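Local atomic coordinates of CaaX farnesyltransferase beta subunit Ram1 (Aspergillus fumigatus, PDB entry 4L9P), a protein that probably serves as the peptide-binding subunit of the zinc-dependent heterodimer that transfers a farnesyl group to a cysteine near the C-terminus of target proteins. Residues W376-D384 / S395-R403. Numbering follows the deposited sequence.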
loop_
_atom_site.group_PDB
_atom_site.type_symbol
_atom_site.label_atom_id
_atom_site.label_comp_id
_atom_site.label_asym_id
_atom_site.label_seq_id
_atom_site.Cartn_x
_atom_site.Cartn_y
_atom_site.Cartn_z
ATOM N N TRP B 376 -11.494 4.182 -2.390
ATOM C CA TRP B 376 -12.625 5.017 -2.808
ATOM C C TRP B 376 -13.864 4.957 -1.892
ATOM O O TRP B 376 -14.411 6.013 -1.546
ATOM C CB TRP B 376 -13.003 4.762 -4.284
ATOM C CG TRP B 376 -11.982 5.444 -5.181
ATOM C CD1 TRP B 376 -11.027 4.840 -6.028
ATOM C CD2 TRP B 376 -11.770 6.872 -5.307
ATOM N NE1 TRP B 376 -10.281 5.827 -6.673
ATOM C CE2 TRP B 376 -10.701 7.064 -6.253
ATOM C CE3 TRP B 376 -12.367 7.997 -4.714
ATOM C CZ2 TRP B 376 -10.244 8.327 -6.622
ATOM C CZ3 TRP B 376 -11.867 9.286 -5.053
ATOM C CH2 TRP B 376 -10.831 9.421 -6.012
ATOM N N PRO B 377 -14.308 3.751 -1.478
ATOM C CA PRO B 377 -15.457 3.757 -0.544
ATOM C C PRO B 377 -15.102 4.459 0.761
ATOM O O PRO B 377 -16.019 5.048 1.380
ATOM C CB PRO B 377 -15.729 2.260 -0.278
ATOM C CG PRO B 377 -14.999 1.491 -1.343
ATOM C CD PRO B 377 -13.941 2.404 -1.960
ATOM N N LEU B 378 -13.838 4.387 1.175
ATOM C CA LEU B 378 -13.449 5.035 2.446
ATOM C C LEU B 378 -13.501 6.548 2.271
ATOM O O LEU B 378 -14.089 7.269 3.115
ATOM C CB LEU B 378 -12.014 4.620 2.864
ATOM C CG LEU B 378 -11.900 3.101 3.015
ATOM C CD1 LEU B 378 -10.411 2.748 3.395
ATOM C CD2 LEU B 378 -12.867 2.466 4.011
ATOM N N VAL B 379 -12.912 7.082 1.178
ATOM C CA VAL B 379 -12.904 8.537 0.984
ATOM C C VAL B 379 -14.352 9.007 0.717
ATOM O O VAL B 379 -14.808 10.056 1.211
ATOM C CB VAL B 379 -11.964 8.920 -0.188
ATOM C CG1 VAL B 379 -12.158 10.439 -0.637
ATOM C CG2 VAL B 379 -10.501 8.644 0.274
ATOM N N GLN B 380 -15.080 8.241 -0.098
ATOM C CA GLN B 380 -16.479 8.616 -0.411
ATOM C C GLN B 380 -17.330 8.656 0.866
ATOM O O GLN B 380 -18.143 9.585 1.066
ATOM C CB GLN B 380 -17.003 7.678 -1.466
ATOM C CG GLN B 380 -16.265 8.100 -2.854
ATOM C CD GLN B 380 -16.317 7.144 -4.043
ATOM O OE1 GLN B 380 -15.696 7.434 -5.067
ATOM N NE2 GLN B 380 -17.081 6.065 -3.949
ATOM N N ALA B 381 -17.094 7.728 1.791
ATOM C CA ALA B 381 -17.813 7.780 3.087
ATOM C C ALA B 381 -17.387 9.006 3.890
ATOM O O ALA B 381 -18.185 9.582 4.644
ATOM C CB ALA B 381 -17.539 6.522 3.908
ATOM N N ALA B 382 -16.106 9.389 3.797
ATOM C CA ALA B 382 -15.652 10.576 4.528
ATOM C C ALA B 382 -16.352 11.837 4.020
ATOM O O ALA B 382 -16.612 12.745 4.802
ATOM C CB ALA B 382 -14.118 10.724 4.450
ATOM N N LEU B 383 -16.695 11.861 2.723
ATOM C CA LEU B 383 -17.380 12.988 2.115
ATOM C C LEU B 383 -18.902 12.896 2.313
ATOM O O LEU B 383 -19.572 13.949 2.526
ATOM C CB LEU B 383 -17.114 12.993 0.611
ATOM C CG LEU B 383 -15.627 13.251 0.236
ATOM C CD1 LEU B 383 -15.405 13.181 -1.262
ATOM C CD2 LEU B 383 -15.121 14.567 0.844
ATOM N N ASP B 384 -19.470 11.690 2.273
ATOM C CA ASP B 384 -20.938 11.531 2.384
ATOM C C ASP B 384 -21.444 11.505 3.811
ATOM O O ASP B 384 -22.585 11.930 4.097
ATOM C CB ASP B 384 -21.351 10.185 1.790
ATOM C CG ASP B 384 -21.266 10.156 0.294
ATOM O OD1 ASP B 384 -21.208 11.243 -0.348
ATOM O OD2 ASP B 384 -21.232 9.022 -0.238
ATOM N N SER B 395 -27.842 12.352 -0.073
ATOM C CA SER B 395 -27.216 12.452 -1.374
ATOM C C SER B 395 -25.839 11.866 -1.192
ATOM O O SER B 395 -25.286 11.869 -0.068
ATOM C CB SER B 395 -27.093 13.904 -1.798
ATOM O OG SER B 395 -26.506 14.636 -0.729
ATOM N N SER B 396 -25.304 11.299 -2.261
ATOM C CA SER B 396 -23.910 10.806 -2.226
ATOM C C SER B 396 -23.093 11.539 -3.262
ATOM O O SER B 396 -23.628 11.955 -4.283
ATOM C CB SER B 396 -23.767 9.266 -2.495
ATOM O OG SER B 396 -22.395 8.841 -2.529
ATOM N N VAL B 397 -21.792 11.681 -3.022
ATOM C CA VAL B 397 -20.889 12.198 -4.051
ATOM C C VAL B 397 -20.729 11.161 -5.178
ATOM O O VAL B 397 -20.259 11.510 -6.273
ATOM C CB VAL B 397 -19.469 12.566 -3.469
ATOM C CG1 VAL B 397 -19.548 13.688 -2.433
ATOM C CG2 VAL B 397 -18.738 11.311 -2.869
ATOM N N GLY B 398 -21.183 9.914 -4.961
ATOM C CA GLY B 398 -21.100 8.878 -5.984
ATOM C C GLY B 398 -19.640 8.404 -6.101
ATOM O O GLY B 398 -18.788 8.637 -5.228
ATOM N N ASN B 399 -19.333 7.768 -7.227
ATOM C CA ASN B 399 -18.002 7.238 -7.484
ATOM C C ASN B 399 -17.197 8.281 -8.171
ATOM O O ASN B 399 -17.631 8.809 -9.200
ATOM C CB ASN B 399 -18.114 5.996 -8.342
ATOM C CG ASN B 399 -18.872 4.945 -7.641
ATOM O OD1 ASN B 399 -18.478 4.577 -6.505
ATOM N ND2 ASN B 399 -20.011 4.490 -8.236
ATOM N N LEU B 400 -16.049 8.614 -7.600
ATOM C CA LEU B 400 -15.216 9.690 -8.097
ATOM C C LEU B 400 -14.086 9.241 -9.039
ATOM O O LEU B 400 -13.217 10.021 -9.336
ATOM C CB LEU B 400 -14.680 10.528 -6.907
ATOM C CG LEU B 400 -15.818 11.235 -6.122
ATOM C CD1 LEU B 400 -15.165 12.019 -4.954
ATOM C CD2 LEU B 400 -16.664 12.156 -6.983
ATOM N N TYR B 401 -14.119 7.987 -9.472
ATOM C CA TYR B 401 -13.166 7.382 -10.389
ATOM C C TYR B 401 -14.032 6.671 -11.455
ATOM O O TYR B 401 -15.268 6.657 -11.359
ATOM C CB TYR B 401 -12.254 6.344 -9.686
ATOM C CG TYR B 401 -13.018 5.160 -9.158
ATOM C CD1 TYR B 401 -13.760 5.222 -8.003
ATOM C CD2 TYR B 401 -12.944 3.948 -9.836
ATOM C CE1 TYR B 401 -14.484 4.120 -7.525
ATOM C CE2 TYR B 401 -13.636 2.808 -9.352
ATOM C CZ TYR B 401 -14.400 2.891 -8.195
ATOM O OH TYR B 401 -15.083 1.740 -7.771
ATOM N N SER B 402 -13.376 6.072 -12.453
ATOM C CA SER B 402 -14.073 5.378 -13.537
ATOM C C SER B 402 -14.186 3.892 -13.250
ATOM O O SER B 402 -13.220 3.120 -13.425
ATOM C CB SER B 402 -13.332 5.612 -14.879
ATOM O OG SER B 402 -13.968 4.818 -15.888
ATOM N N ARG B 403 -15.392 3.449 -12.887
ATOM C CA ARG B 403 -15.622 2.016 -12.722
ATOM C C ARG B 403 -15.487 1.271 -14.053
ATOM O O ARG B 403 -14.974 0.146 -14.094
ATOM C CB ARG B 403 -17.012 1.758 -12.095
ATOM C CG ARG B 403 -17.117 2.186 -10.617
ATOM C CD ARG B 403 -18.538 1.734 -10.005
ATOM N NE ARG B 403 -19.674 2.268 -10.681
ATOM C CZ ARG B 403 -20.661 1.554 -11.190
ATOM N NH1 ARG B 403 -20.749 0.193 -11.043
ATOM N NH2 ARG B 403 -21.637 2.212 -11.786
HETATM O O HOH W 1 -22.603 13.750 0.152
HETATM O O HOH W 2 -24.130 13.472 2.489
#
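Asp384, Gln380 and Trp376, about one helical turn apart on helix 375-384, hold the linker 395-401 that leads to the next helix, 403-413, of the alpha-alpha toroid, away from the zinc and isoprenoid sites. From the helix, Asp384 and Gln380 make the hydrogen bonds. The carboxylate of Asp384 meets two donors of the loop, each on a syn side and somewhat out of its plane: Asp384 OD1 accepts a nearly straight bond from Val397 N (2.8 Å) and Asp384 OD2 one from Ser396 OG (2.6 Å). Ser396 OG lies anti to its own backbone N (chi1 177°), where it also accepts from Gly398 N in an ST turn. Gln380, its chain extended beyond CG, reaches the loop with its amide, OE1 taking the backbone N-H of Leu400 from above the carbonyl plane (Gln380 OE1 to Leu400 N 2.8 Å). Gln380 NE2 gives a longer bond, 3.3 Å, to Asn399 OD1, the two amide planes being 51° apart; the ND2 of Asn399 turns to Asp481. Apolar contacts run alongside and at the Trp376 end. Leu383 CB meets Val397 CG1 and Leu383 CD1 meets Leu400 CD1, while Tyr348 of the alpha subunit packs on all three residues. Leu400 CB rests against Trp376 CZ3, the two side chains crossing at about a right angle, and Leu342 of helix 338-346 touches both. Tyr401 forms an offset stack on the five-membered ring of Trp376, planes 19° apart, with Tyr401 CB also over that face as a CH-pi contact; Tyr401 CD1 comes within 3.3 Å of Trp376 CG.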